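Local coordinates for protein ethylbenzene dehydrogenase beta-subunit (Aromatoleum aromaticum, PDB 2IVF) that carries one three-iron and three four-iron iron-sulfur clusters as the ferredoxin-like beta subunit of a three-subunit enzyme, probably relaying electrons between its partner subunits, at residues C184-C190 / S205-E209; C34-K39 / M51-V56. The contacts are given in a common frame with arbitrary orientation. Numbering follows the deposited sequence.

How the interactions relate
From the N terminus, the chain first forms interaction 2: helix 33-42 carries 34-39; the 11 residues after K39 include the end of that helix, and 51-56 then runs back along it into strand 55-59. The chain then runs through strand 141-149 before interaction 1, where the 14 residues between C190 and S205, including strand 199-202, bring 205-209 back to the cysteine loop 184-190. The two closures are in series, neither enclosing nor crossing the other, with centres about 20 Å apart. They meet directly: E209 OE1 lies 3.8 Å from W53 CZ2, and E209 CB 3.9 Å from M51 CE. Together they tie two four-iron cluster sites to the three-iron site near the haem.

Interaction 1. Residues C184-C190 / S205-E209; sequences CKGHRHC and SQTSE. With F3S (Fe3-s4 cluster), chain R; HEM (protoporphyrin IX containing Fe), chain X; GOL (glycerol), chain V.
C184 (phi/psi -59/132, chi1 t) points toward 205-209; its SG binds FE1 of the three-iron cluster at 2.3 Å and accepts hydrogen bonds from S208 N and G186 N, each 3.4 Å from SG. K185 turns away, its extended side chain placing NZ 2.8 Å from haem O2D and 3.1 Å from O1A. G186 has positive phi (71/27) and marks the register, its CA 4.1 Å from T207 CA; a CB would clash with Q206 O, 3.2 Å from G186 CA in a CA-H...O contact. Q206 (60/37) turns the chain ahead of extended T207-S208. H187 NE2 donates to haem O2D (2.7 Å). R188, the N-cap (65/18), sends NE to G186 O (3.0 Å) and NH1 to gamma-subunit backbone; its CG is 3.6 Å from S208 OG. Helical C190 (chi1 p) binds FE4 through SG at 2.2 Å. Beside a haem also hydrogen-bonded to the gamma subunit, strand 207-210 thus flanks a cysteine loop with NH-to-sulfur bonds, as in ferredoxin-type cluster sites.

Interaction 2. Residues C34-K39 / M51-V56; sequences CTVACK and MRWNNV. With SF4 (iron/sulfur cluster), chain U; SF4 (iron/sulfur cluster), chain T.
This contact belongs to a ferredoxin-like cluster-binding motif, C-x2-C-x2-C-x3-C, whose last two cysteines, C34 and C38, lie on one helix yet serve different four-iron clusters. Segment 34-39 is helical throughout, with C38 N to C34 O at 3.1 Å and K39 N to T35 O at 3.0 Å; 51-56 is irregular until strand 55-59 begins, and runs in the opposite direction, M51 by K39 and V56 by C34. The closest CA pair is T35 and N54, 5.1 Å apart.

In metal coordination, C34 (chi1 p) binds FE2 of the chain T cluster through SG at 2.2 Å, whereas C38 (chi1 t) binds FE2 of the chain U cluster through SG at 2.3 Å. The opposing segment lines both sites: V56 CG2 is 3.9 Å from S3 of cluster T, W53 CE3 3.6 Å from S3 of cluster U, and N54 N 3.5 Å from S4 of cluster U.

Among van der Waals contacts, V56 CG2 lies 3.3 Å from C34 SG, and T35 CG2 4.1 Å from R52 CG. C38 SG makes an oblique sulfur-aromatic contact, 5.0 Å from the W53 six-membered ring centroid and 63° off the ring normal.

Polar links are of three kinds. N54 (chi1 t) donates a weak hydrogen bond from ND2 to T35 OG1 (3.3 Å), while its OD1 pairs with R235 and T35 OG1 also with Q32. One water donates to T35 O at 2.8 Å and N54 O at 2.7 Å. K39, its CA-to-CB bond sideways, bends (chi1 t, chi2 115°, chi3 t, chi4 p) so that NZ, also bonded to T43 O, reaches M51 O at 2.6 Å.

Interaction 1. Residues C184-C190 / S205-E209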
loop_
_atom_site.group_PDB
_atom_site.type_symbol
_atom_site.label_atom_id
_atom_site.label_comp_id
_atom_site.label_asym_id
_atom_site.label_seq_id
_atom_site.Cartn_x
_atom_site.Cartn_y
_atom_site.Cartn_z
ATOM N N CYS B 184 -35.051 -14.330 3.376
ATOM C CA CYS B 184 -34.490 -13.602 4.524
ATOM C C CYS B 184 -35.372 -12.406 4.888
ATOM O O CYS B 184 -35.779 -11.634 4.023
ATOM C CB CYS B 184 -33.069 -13.111 4.253
ATOM S SG CYS B 184 -32.325 -12.265 5.685
ATOM N N LYS B 185 -35.673 -12.297 6.183
ATOM C CA LYS B 185 -36.522 -11.236 6.724
ATOM C C LYS B 185 -35.699 -10.267 7.570
ATOM O O LYS B 185 -36.264 -9.400 8.198
ATOM C CB LYS B 185 -37.589 -11.859 7.589
ATOM C CG LYS B 185 -38.525 -12.777 6.819
ATOM C CD LYS B 185 -39.514 -13.372 7.755
ATOM C CE LYS B 185 -40.480 -14.296 7.071
ATOM N NZ LYS B 185 -41.560 -14.635 8.022
ATOM N N GLY B 186 -34.388 -10.479 7.666
ATOM C CA GLY B 186 -33.519 -9.612 8.451
ATOM C C GLY B 186 -33.708 -9.762 9.967
ATOM O O GLY B 186 -33.478 -8.818 10.734
ATOM N N HIS B 187 -34.153 -10.939 10.421
ATOM C CA HIS B 187 -34.305 -11.167 11.857
ATOM C C HIS B 187 -32.978 -11.059 12.615
ATOM O O HIS B 187 -32.940 -10.722 13.796
ATOM C CB HIS B 187 -34.926 -12.542 12.137
ATOM C CG HIS B 187 -36.326 -12.713 11.643
ATOM N ND1 HIS B 187 -37.251 -11.685 11.594
ATOM C CD2 HIS B 187 -36.997 -13.840 11.282
ATOM C CE1 HIS B 187 -38.410 -12.169 11.182
ATOM N NE2 HIS B 187 -38.288 -13.474 10.999
ATOM N N ARG B 188 -31.876 -11.389 11.956
ATOM C CA ARG B 188 -30.513 -11.263 12.549
ATOM C C ARG B 188 -30.201 -12.163 13.764
ATOM O O ARG B 188 -29.182 -11.991 14.440
ATOM C CB ARG B 188 -30.210 -9.798 12.834
ATOM C CG ARG B 188 -29.923 -9.024 11.569
ATOM C CD ARG B 188 -30.018 -7.528 11.909
ATOM N NE ARG B 188 -31.378 -7.052 11.858
ATOM C CZ ARG B 188 -31.766 -5.840 12.234
ATOM N NH1 ARG B 188 -30.906 -4.956 12.717
ATOM N NH2 ARG B 188 -33.031 -5.516 12.099
ATOM N N HIS B 189 -30.993 -13.211 13.961
ATOM C CA HIS B 189 -30.622 -14.251 14.938
ATOM C C HIS B 189 -29.342 -14.932 14.493
ATOM O O HIS B 189 -28.478 -15.238 15.324
ATOM C CB HIS B 189 -31.749 -15.282 15.075
ATOM C CG HIS B 189 -33.048 -14.675 15.431
ATOM N ND1 HIS B 189 -33.238 -13.995 16.611
ATOM C CD2 HIS B 189 -34.233 -14.651 14.782
ATOM C CE1 HIS B 189 -34.485 -13.556 16.657
ATOM N NE2 HIS B 189 -35.110 -13.947 15.565
ATOM N N CYS B 190 -29.214 -15.131 13.178
ATOM C CA CYS B 190 -28.031 -15.744 12.556
ATOM C C CYS B 190 -26.806 -14.960 12.856
ATOM O O CYS B 190 -25.753 -15.520 13.103
ATOM C CB CYS B 190 -28.197 -15.832 11.038
ATOM S SG CYS B 190 -28.510 -14.191 10.246
ATOM N N SER B 205 -31.575 -3.593 1.983
ATOM C CA SER B 205 -32.471 -4.720 1.713
ATOM C C SER B 205 -33.190 -5.204 2.968
ATOM O O SER B 205 -34.228 -5.838 2.867
ATOM C CB SER B 205 -31.681 -5.885 1.121
ATOM O OG SER B 205 -30.628 -6.285 1.997
ATOM N N GLN B 206 -32.614 -4.942 4.126
ATOM C CA GLN B 206 -33.092 -5.490 5.386
ATOM C C GLN B 206 -33.044 -7.003 5.376
ATOM O O GLN B 206 -33.905 -7.687 5.908
ATOM C CB GLN B 206 -34.459 -4.937 5.724
ATOM C CG GLN B 206 -34.385 -3.450 6.070
ATOM C CD GLN B 206 -35.733 -2.870 6.351
ATOM O OE1 GLN B 206 -36.266 -3.031 7.445
ATOM N NE2 GLN B 206 -36.317 -2.199 5.347
ATOM N N THR B 207 -32.001 -7.512 4.744
ATOM C CA THR B 207 -31.652 -8.921 4.817
ATOM C C THR B 207 -30.223 -8.908 5.312
ATOM O O THR B 207 -29.603 -7.839 5.412
ATOM C CB THR B 207 -31.671 -9.601 3.418
ATOM O OG1 THR B 207 -30.682 -8.963 2.590
ATOM C CG2 THR B 207 -33.075 -9.557 2.763
ATOM N N SER B 208 -29.752 -10.084 5.684
ATOM C CA SER B 208 -28.365 -10.288 5.993
ATOM C C SER B 208 -27.649 -11.001 4.839
ATOM O O SER B 208 -28.228 -11.783 4.081
ATOM C CB SER B 208 -28.222 -11.059 7.305
ATOM O OG SER B 208 -28.718 -10.287 8.401
ATOM N N GLU B 209 -26.378 -10.656 4.708
ATOM C CA GLU B 209 -25.546 -11.175 3.669
ATOM C C GLU B 209 -24.234 -11.668 4.266
ATOM O O GLU B 209 -23.888 -11.365 5.403
ATOM C CB GLU B 209 -25.258 -10.091 2.664
ATOM C CG GLU B 209 -26.497 -9.565 1.969
ATOM C CD GLU B 209 -26.172 -8.886 0.687
ATOM O OE1 GLU B 209 -25.597 -9.539 -0.216
ATOM O OE2 GLU B 209 -26.529 -7.708 0.552
HETATM FE FE1 F3S R . -32.312 -13.501 7.626
HETATM FE FE3 F3S R . -32.787 -15.593 9.192
HETATM FE FE4 F3S R . -30.676 -14.195 9.636
HETATM S S1 F3S R . -34.271 -14.091 8.428
HETATM S S2 F3S R . -31.151 -12.120 8.925
HETATM S S3 F3S R . -31.152 -15.320 7.792
HETATM S S4 F3S R . -31.996 -15.045 11.200
HETATM C CHA HEM X . -43.205 -14.510 13.174
HETATM C CHB HEM X . -47.554 -12.780 14.390
HETATM C CHC HEM X . -47.804 -15.661 18.280
HETATM C CHD HEM X . -43.375 -17.259 17.138
HETATM C C1A HEM X . -44.379 -13.814 13.179
HETATM C C2A HEM X . -44.780 -12.872 12.175
HETATM C C3A HEM X . -45.991 -12.398 12.508
HETATM C C4A HEM X . -46.374 -13.024 13.738
HETATM C CMA HEM X . -46.834 -11.360 11.743
HETATM C CAA HEM X . -43.922 -12.526 10.941
HETATM C CBA HEM X . -42.822 -11.556 11.322
HETATM C CGA HEM X . -42.046 -11.249 10.077
HETATM O O1A HEM X . -42.372 -11.782 8.980
HETATM O O2A HEM X . -41.092 -10.458 10.183
HETATM C C1B HEM X . -47.983 -13.358 15.558
HETATM C C2B HEM X . -49.193 -13.017 16.268
HETATM C C3B HEM X . -49.268 -13.813 17.341
HETATM C C4B HEM X . -48.116 -14.686 17.343
HETATM C CMB HEM X . -50.167 -11.902 15.833
HETATM C CAB HEM X . -50.359 -13.811 18.418
HETATM C CBB HEM X . -50.773 -14.929 19.005
HETATM C C1C HEM X . -46.595 -16.306 18.340
HETATM C C2C HEM X . -46.097 -17.072 19.463
HETATM C C3C HEM X . -44.856 -17.494 19.119
HETATM C C4C HEM X . -44.551 -16.979 17.803
HETATM C CMC HEM X . -46.885 -17.363 20.764
HETATM C CAC HEM X . -43.860 -18.371 19.904
HETATM C CBC HEM X . -44.285 -19.359 20.689
HETATM C C1D HEM X . -42.950 -16.709 15.976
HETATM C C2D HEM X . -41.699 -17.069 15.355
HETATM C C3D HEM X . -41.649 -16.199 14.099
HETATM C C4D HEM X . -42.859 -15.414 14.125
HETATM C CMD HEM X . -40.679 -18.124 15.866
HETATM C CAD HEM X . -40.581 -16.114 13.007
HETATM C CBD HEM X . -41.019 -16.979 11.835
HETATM C CGD HEM X . -40.608 -16.394 10.524
HETATM O O1D HEM X . -40.573 -17.171 9.538
HETATM O O2D HEM X . -40.339 -15.173 10.463
HETATM N NA HEM X . -45.372 -13.891 14.126
HETATM N NB HEM X . -47.365 -14.385 16.231
HETATM N NC HEM X . -45.630 -16.256 17.340
HETATM N ND HEM X . -43.607 -15.731 15.235
HETATM FE FE HEM X . -45.513 -15.087 15.712
HETATM C C1 GOL V . -37.414 -5.055 11.802
HETATM O O1 GOL V . -37.374 -4.906 13.216
HETATM C C2 GOL V . -36.098 -5.534 11.176
HETATM O O2 GOL V . -35.679 -6.776 11.721
HETATM C C3 GOL V . -36.216 -5.783 9.691
HETATM O O3 GOL V . -36.930 -4.753 9.052
#

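Interaction 2. Residues C34-K39 / M51-V56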
loop_
_atom_site.group_PDB
_atom_site.type_symbol
_atom_site.label_atom_id
_atom_site.label_comp_id
_atom_site.label_asym_id
_atom_site.label_seq_id
_atom_site.Cartn_x
_atom_site.Cartn_y
_atom_site.Cartn_z
ATOM N N CYS B 34 -6.904 -9.147 -0.760
ATOM C CA CYS B 34 -8.036 -10.020 -0.621
ATOM C C CYS B 34 -9.335 -9.268 -0.217
ATOM O O CYS B 34 -10.419 -9.567 -0.752
ATOM C CB CYS B 34 -7.713 -11.167 0.342
ATOM S SG CYS B 34 -7.094 -10.527 1.939
ATOM N N THR B 35 -9.193 -8.257 0.640
ATOM C CA THR B 35 -10.297 -7.405 1.081
ATOM C C THR B 35 -10.928 -6.692 -0.099
ATOM O O THR B 35 -12.186 -6.763 -0.319
ATOM C CB THR B 35 -9.787 -6.430 2.135
ATOM O OG1 THR B 35 -9.150 -7.208 3.159
ATOM C CG2 THR B 35 -10.953 -5.545 2.704
ATOM N N VAL B 36 -10.082 -6.059 -0.875
ATOM C CA VAL B 36 -10.562 -5.307 -2.050
ATOM C C VAL B 36 -11.032 -6.222 -3.176
ATOM O O VAL B 36 -11.925 -5.835 -3.931
ATOM C CB VAL B 36 -9.557 -4.242 -2.569
ATOM C CG1 VAL B 36 -9.054 -3.302 -1.411
ATOM C CG2 VAL B 36 -8.409 -4.857 -3.372
ATOM N N ALA B 37 -10.440 -7.420 -3.290
ATOM C CA ALA B 37 -10.826 -8.395 -4.314
ATOM C C ALA B 37 -12.292 -8.733 -4.101
ATOM O O ALA B 37 -13.102 -8.652 -5.003
ATOM C CB ALA B 37 -9.928 -9.701 -4.216
ATOM N N CYS B 38 -12.634 -9.063 -2.865
ATOM C CA CYS B 38 -14.030 -9.357 -2.533
ATOM C C CYS B 38 -14.924 -8.158 -2.735
ATOM O O CYS B 38 -16.001 -8.281 -3.346
ATOM C CB CYS B 38 -14.160 -9.762 -1.075
ATOM S SG CYS B 38 -15.807 -10.370 -0.729
ATOM N N LYS B 39 -14.490 -7.010 -2.205
ATOM C CA LYS B 39 -15.350 -5.832 -2.091
ATOM C C LYS B 39 -15.754 -5.348 -3.470
ATOM O O LYS B 39 -16.883 -4.905 -3.687
ATOM C CB LYS B 39 -14.613 -4.702 -1.378
ATOM C CG LYS B 39 -15.535 -3.582 -0.811
ATOM C CD LYS B 39 -15.434 -3.585 0.732
ATOM C CE LYS B 39 -16.511 -2.875 1.435
ATOM N NZ LYS B 39 -17.805 -3.558 1.377
ATOM N N MET B 51 -19.607 -4.094 4.743
ATOM C CA MET B 51 -19.311 -5.504 4.850
ATOM C C MET B 51 -17.968 -5.803 4.255
ATOM O O MET B 51 -17.713 -5.488 3.076
ATOM C CB MET B 51 -20.346 -6.310 4.104
ATOM C CG MET B 51 -21.779 -6.053 4.512
ATOM S SD MET B 51 -22.885 -7.054 3.487
ATOM C CE MET B 51 -24.508 -6.618 4.153
ATOM N N ARG B 52 -17.112 -6.426 5.062
ATOM C CA ARG B 52 -15.832 -6.964 4.606
ATOM C C ARG B 52 -15.891 -8.447 4.781
ATOM O O ARG B 52 -15.394 -9.010 5.763
ATOM C CB ARG B 52 -14.655 -6.341 5.386
ATOM C CG ARG B 52 -14.328 -4.940 4.946
ATOM C CD ARG B 52 -15.165 -3.921 5.716
ATOM N NE ARG B 52 -14.823 -2.549 5.333
ATOM C CZ ARG B 52 -15.348 -1.485 5.908
ATOM N NH1 ARG B 52 -16.261 -1.628 6.846
ATOM N NH2 ARG B 52 -14.982 -0.268 5.546
ATOM N N TRP B 53 -16.549 -9.086 3.825
ATOM C CA TRP B 53 -16.744 -10.535 3.868
ATOM C C TRP B 53 -15.383 -11.190 3.947
ATOM O O TRP B 53 -15.207 -12.112 4.706
ATOM C CB TRP B 53 -17.481 -11.050 2.662
ATOM C CG TRP B 53 -18.874 -10.580 2.474
ATOM C CD1 TRP B 53 -19.693 -9.954 3.383
ATOM C CD2 TRP B 53 -19.673 -10.800 1.306
ATOM N NE1 TRP B 53 -20.918 -9.764 2.844
ATOM C CE2 TRP B 53 -20.949 -10.281 1.575
ATOM C CE3 TRP B 53 -19.430 -11.405 0.063
ATOM C CZ2 TRP B 53 -21.962 -10.288 0.636
ATOM C CZ3 TRP B 53 -20.429 -11.454 -0.847
ATOM C CH2 TRP B 53 -21.698 -10.905 -0.562
ATOM N N ASN B 54 -14.411 -10.685 3.187
ATOM C CA ASN B 54 -13.037 -11.006 3.420
ATOM C C ASN B 54 -12.488 -9.853 4.207
ATOM O O ASN B 54 -12.582 -8.684 3.781
ATOM C CB ASN B 54 -12.217 -11.154 2.138
ATOM C CG ASN B 54 -10.772 -11.449 2.446
ATOM O OD1 ASN B 54 -10.338 -12.578 2.332
ATOM N ND2 ASN B 54 -10.019 -10.423 2.905
ATOM N N ASN B 55 -11.993 -10.172 5.395
ATOM C CA ASN B 55 -11.447 -9.147 6.254
ATOM C C ASN B 55 -10.042 -9.505 6.707
ATOM O O ASN B 55 -9.712 -10.678 6.880
ATOM C CB ASN B 55 -12.352 -8.877 7.461
ATOM C CG ASN B 55 -12.755 -10.107 8.168
ATOM O OD1 ASN B 55 -13.794 -10.724 7.824
ATOM N ND2 ASN B 55 -12.019 -10.464 9.178
ATOM N N VAL B 56 -9.225 -8.491 6.898
ATOM C CA VAL B 56 -7.850 -8.716 7.368
ATOM C C VAL B 56 -7.498 -7.733 8.437
ATOM O O VAL B 56 -7.625 -6.536 8.242
ATOM C CB VAL B 56 -6.796 -8.619 6.254
ATOM C CG1 VAL B 56 -5.478 -9.053 6.804
ATOM C CG2 VAL B 56 -7.157 -9.439 5.018
HETATM FE FE1 SF4 U . -16.127 -15.032 0.161
HETATM FE FE2 SF4 U . -15.639 -12.623 -0.767
HETATM FE FE3 SF4 U . -13.646 -14.421 -0.625
HETATM FE FE4 SF4 U . -15.532 -14.743 -2.517
HETATM S S1 SF4 U . -14.020 -13.023 -2.384
HETATM S S2 SF4 U . -14.785 -16.365 -1.104
HETATM S S3 SF4 U . -17.421 -13.934 -1.420
HETATM S S4 SF4 U . -14.827 -13.458 1.153
HETATM FE FE1 SF4 T . -2.637 -11.583 3.420
HETATM FE FE2 SF4 T . -4.914 -10.984 2.016
HETATM FE FE3 SF4 T . -2.898 -12.372 0.901
HETATM FE FE4 SF4 T . -2.506 -9.733 1.334
HETATM S S1 SF4 T . -4.030 -10.636 -0.059
HETATM S S2 SF4 T . -1.043 -11.442 1.769
HETATM S S3 SF4 T . -3.670 -9.536 3.290
HETATM S S4 SF4 T . -4.213 -13.043 2.686
HETATM O O HOH W 1 -13.937 -7.481 1.731
#